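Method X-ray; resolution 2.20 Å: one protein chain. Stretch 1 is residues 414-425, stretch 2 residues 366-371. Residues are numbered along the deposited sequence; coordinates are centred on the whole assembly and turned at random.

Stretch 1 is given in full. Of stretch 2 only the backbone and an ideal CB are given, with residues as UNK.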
# COMPACT_ATOMS: atom_id res chain seq x y z
N LEU A 414 -6.04 -13.14 -37.11
CA LEU A 414 -5.13 -12.43 -36.23
C LEU A 414 -5.63 -12.47 -34.80
O LEU A 414 -4.90 -12.86 -33.89
CB LEU A 414 -4.94 -10.99 -36.72
CG LEU A 414 -3.96 -10.10 -35.95
CD1 LEU A 414 -2.63 -10.82 -35.75
CD2 LEU A 414 -3.74 -8.85 -36.76
N ILE A 415 -6.90 -12.10 -34.59
CA ILE A 415 -7.43 -12.01 -33.23
C ILE A 415 -7.53 -13.39 -32.61
O ILE A 415 -7.32 -13.56 -31.40
CB ILE A 415 -8.80 -11.30 -33.21
CG1 ILE A 415 -8.72 -9.92 -33.85
CG2 ILE A 415 -9.33 -11.19 -31.78
CD1 ILE A 415 -7.64 -9.07 -33.30
N VAL A 416 -7.91 -14.40 -33.41
CA VAL A 416 -7.89 -15.78 -32.92
C VAL A 416 -6.51 -16.15 -32.40
O VAL A 416 -6.36 -16.72 -31.31
CB VAL A 416 -8.36 -16.75 -34.02
CG1 VAL A 416 -7.82 -18.15 -33.74
CG2 VAL A 416 -9.87 -16.78 -34.07
N GLY A 417 -5.46 -15.84 -33.17
CA GLY A 417 -4.11 -16.21 -32.76
C GLY A 417 -3.69 -15.55 -31.46
O GLY A 417 -3.04 -16.17 -30.61
N VAL A 418 -4.09 -14.30 -31.26
CA VAL A 418 -3.82 -13.62 -29.99
C VAL A 418 -4.65 -14.25 -28.87
O VAL A 418 -4.11 -14.59 -27.81
CB VAL A 418 -4.10 -12.11 -30.13
CG1 VAL A 418 -4.05 -11.44 -28.79
CG2 VAL A 418 -3.08 -11.50 -31.08
N CYS A 419 -5.96 -14.43 -29.09
CA CYS A 419 -6.78 -15.07 -28.06
C CYS A 419 -6.27 -16.47 -27.72
O CYS A 419 -6.21 -16.85 -26.54
CB CYS A 419 -8.24 -15.18 -28.52
SG CYS A 419 -9.09 -13.62 -28.63
N LYS A 420 -5.91 -17.26 -28.72
CA LYS A 420 -5.34 -18.57 -28.44
C LYS A 420 -4.08 -18.44 -27.60
O LYS A 420 -3.95 -19.08 -26.55
CB LYS A 420 -5.08 -19.33 -29.74
CG LYS A 420 -5.94 -20.59 -29.86
CD LYS A 420 -5.71 -21.38 -31.13
CE LYS A 420 -4.27 -21.33 -31.63
NZ LYS A 420 -4.08 -22.04 -32.95
N ALA A 421 -3.15 -17.56 -28.01
CA ALA A 421 -1.91 -17.39 -27.25
C ALA A 421 -2.15 -16.84 -25.85
O ALA A 421 -1.33 -17.04 -24.94
CB ALA A 421 -0.94 -16.47 -28.01
N LEU A 422 -3.26 -16.14 -25.63
CA LEU A 422 -3.50 -15.51 -24.34
C LEU A 422 -4.48 -16.26 -23.48
O LEU A 422 -4.75 -15.82 -22.36
CB LEU A 422 -4.00 -14.07 -24.51
CG LEU A 422 -2.94 -13.10 -25.05
CD1 LEU A 422 -3.42 -11.63 -25.02
CD2 LEU A 422 -1.61 -13.26 -24.32
N ASP A 423 -5.04 -17.37 -23.98
CA ASP A 423 -6.07 -18.13 -23.28
C ASP A 423 -7.32 -17.30 -22.98
O ASP A 423 -7.94 -17.42 -21.93
CB ASP A 423 -5.50 -18.75 -22.00
CG ASP A 423 -4.74 -20.02 -22.28
OD1 ASP A 423 -5.39 -20.99 -22.74
OD2 ASP A 423 -3.49 -20.03 -22.08
N ILE A 424 -7.73 -16.48 -23.94
CA ILE A 424 -9.03 -15.81 -23.89
C ILE A 424 -10.04 -16.73 -24.57
O ILE A 424 -9.80 -17.13 -25.72
CB ILE A 424 -8.98 -14.43 -24.56
CG1 ILE A 424 -7.86 -13.60 -23.94
CG2 ILE A 424 -10.29 -13.72 -24.41
CD1 ILE A 424 -7.32 -12.53 -24.88
N PRO A 425 -11.13 -17.12 -23.91
CA PRO A 425 -12.14 -17.92 -24.59
C PRO A 425 -12.82 -17.09 -25.67
O PRO A 425 -13.04 -15.89 -25.50
CB PRO A 425 -13.13 -18.30 -23.47
CG PRO A 425 -12.41 -17.99 -22.22
CD PRO A 425 -11.49 -16.86 -22.51
N UNK A 366 -10.42 -4.28 -27.10
CA UNK A 366 -11.32 -4.71 -26.03
C UNK A 366 -11.26 -6.22 -25.80
O UNK A 366 -11.55 -6.69 -24.69
CB UNK A 366 -12.76 -4.29 -26.36
N UNK A 367 -10.92 -6.99 -26.83
CA UNK A 367 -10.80 -8.43 -26.63
C UNK A 367 -9.90 -8.74 -25.45
O UNK A 367 -10.08 -9.76 -24.77
CB UNK A 367 -10.26 -9.11 -27.89
N UNK A 368 -8.91 -7.89 -25.18
CA UNK A 368 -7.94 -8.18 -24.14
C UNK A 368 -8.51 -7.98 -22.75
O UNK A 368 -7.88 -8.40 -21.78
CB UNK A 368 -6.70 -7.30 -24.32
N UNK A 369 -9.68 -7.35 -22.61
CA UNK A 369 -10.21 -7.03 -21.30
C UNK A 369 -11.46 -7.82 -20.95
O UNK A 369 -12.06 -7.57 -19.91
CB UNK A 369 -10.51 -5.53 -21.22
N UNK A 370 -11.84 -8.78 -21.78
CA UNK A 370 -13.13 -9.43 -21.68
C UNK A 370 -12.99 -10.81 -21.07
O UNK A 370 -11.92 -11.44 -21.14
CB UNK A 370 -13.79 -9.52 -23.06
N UNK A 371 -14.08 -11.29 -20.47
CA UNK A 371 -14.12 -12.69 -20.04
C UNK A 371 -14.17 -13.63 -21.24
O UNK A 371 -13.58 -14.72 -21.20
CB UNK A 371 -15.33 -12.94 -19.13

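Stretch 1 sets the frame: a helix that already runs through Leu 414 and ends in a Schellman turn, in which Asp 423 takes positive phi (60°) and Ile 424 N bonds back to Cys 419 O at 3.0 Å. The chain then leaves in extended form through Ile 424 and Pro 425. The side chains it offers to stretch 2 are those of Ile 415, Val 418, Cys 419, Leu 422, Ile 424 and Pro 425.

Position 366 has helical angles (-48/-28), and nothing of stretch 1 lies within 5.5 Å of its ideal CB. Stretch 1 therefore sets no preference, and almost any residue that tolerates a tight turn would suit. The deposited residue is Glu 366, whose nearest side-chain atom, CB, is 9.4 Å from Ile 415 CG2; its carbonyl O accepts a hydrogen bond from the backbone N of position 369 at 2.9 Å, closing the turn.

Position 367 is the most informative. Its CA-to-CB bond points toward stretch 1, and its ideal CB stands 4.5 Å from Ile 415 CG2, 4.7 Å from Cys 419 SG and 5.4 Å from Ile 424 CD1. These distances leave room for a short side chain among apolar groups and a sulfur, with little depth straight ahead. Valine, alanine, cysteine, threonine or perhaps isoleucine could be considered; a charge would find no partner in these three neighbours. The residue is Val 367, with chi1 in t. Its CG1 packs 3.5 Å from Cys 419 SG and, like its CG2, lies 4.1 Å from Ile 415 CG2. It has the largest area covered by stretch 1, 71 Å².

At position 368 the bond points sideways, and the ideal CB is 5.3 Å from Ile 424 CD1 and 5.5 Å from Leu 422 CD1. A small side chain would stop short of these methyls, so a longer apolar one, leucine, methionine or isoleucine, fits the evidence better. It is Leu 368. With chi1 m and chi2 t, its end comes nearer than its CB: CD2 reaches 3.6 Å from Leu 422 CD1, 4.2 Å from Val 418 CG1 and 4.3 Å from Ile 424 CD1, a cluster joining the helix to the segment after it.

Position 369 directs its CB away, with no atom of stretch 1 within 5.5 Å, so stretch 1 does not discriminate. The residue is Phe 369; its nearest side-chain atom, CB, is 8.5 Å from Ile 424 CD1, and the ring lies farther off.

Position 370 has extended angles (-104/156) and a sideways CB beyond 5.5 Å from stretch 1. Many residues would be compatible. Ala 370 makes its approach through the backbone, its O lying 4.3 Å from Ile 424 CG2.

Position 371 also turns its CB away, and a polar or long side chain would be as acceptable as a small one. Lys 371 extends with chi2 to chi4 all t; its nearest side-chain atom, CB, is 6.5 Å from Pro 425 CD. The contact belongs to its main chain: Lys 371 O is 3.3 Å from Pro 425 CD, a close approach of carbonyl to ring carbon.

Stretch 2 (366-371) EVLFAK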
# COMPACT_ATOMS: atom_id res chain seq x y z
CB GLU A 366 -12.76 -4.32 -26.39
CG GLU A 366 -12.99 -2.82 -26.49
CD GLU A 366 -12.92 -2.14 -25.14
OE1 GLU A 366 -12.96 -2.84 -24.10
OE2 GLU A 366 -12.83 -0.89 -25.12
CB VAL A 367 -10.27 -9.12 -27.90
CG1 VAL A 367 -10.63 -10.56 -27.89
CG2 VAL A 367 -10.88 -8.50 -29.11
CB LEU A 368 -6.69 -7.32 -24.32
CG LEU A 368 -6.04 -7.43 -25.69
CD1 LEU A 368 -5.04 -6.30 -25.86
CD2 LEU A 368 -5.38 -8.78 -25.86
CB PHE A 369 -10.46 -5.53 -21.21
CG PHE A 369 -9.24 -4.74 -21.48
CD1 PHE A 369 -8.22 -4.69 -20.55
CD2 PHE A 369 -9.05 -4.12 -22.69
CE1 PHE A 369 -7.07 -3.99 -20.80
CE2 PHE A 369 -7.90 -3.43 -22.95
CZ PHE A 369 -6.91 -3.37 -22.02
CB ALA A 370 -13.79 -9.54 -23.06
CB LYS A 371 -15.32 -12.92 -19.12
CG LYS A 371 -15.19 -12.25 -17.77
CD LYS A 371 -16.42 -12.52 -16.89
CE LYS A 371 -16.27 -11.91 -15.49
NZ LYS A 371 -17.52 -12.13 -14.68
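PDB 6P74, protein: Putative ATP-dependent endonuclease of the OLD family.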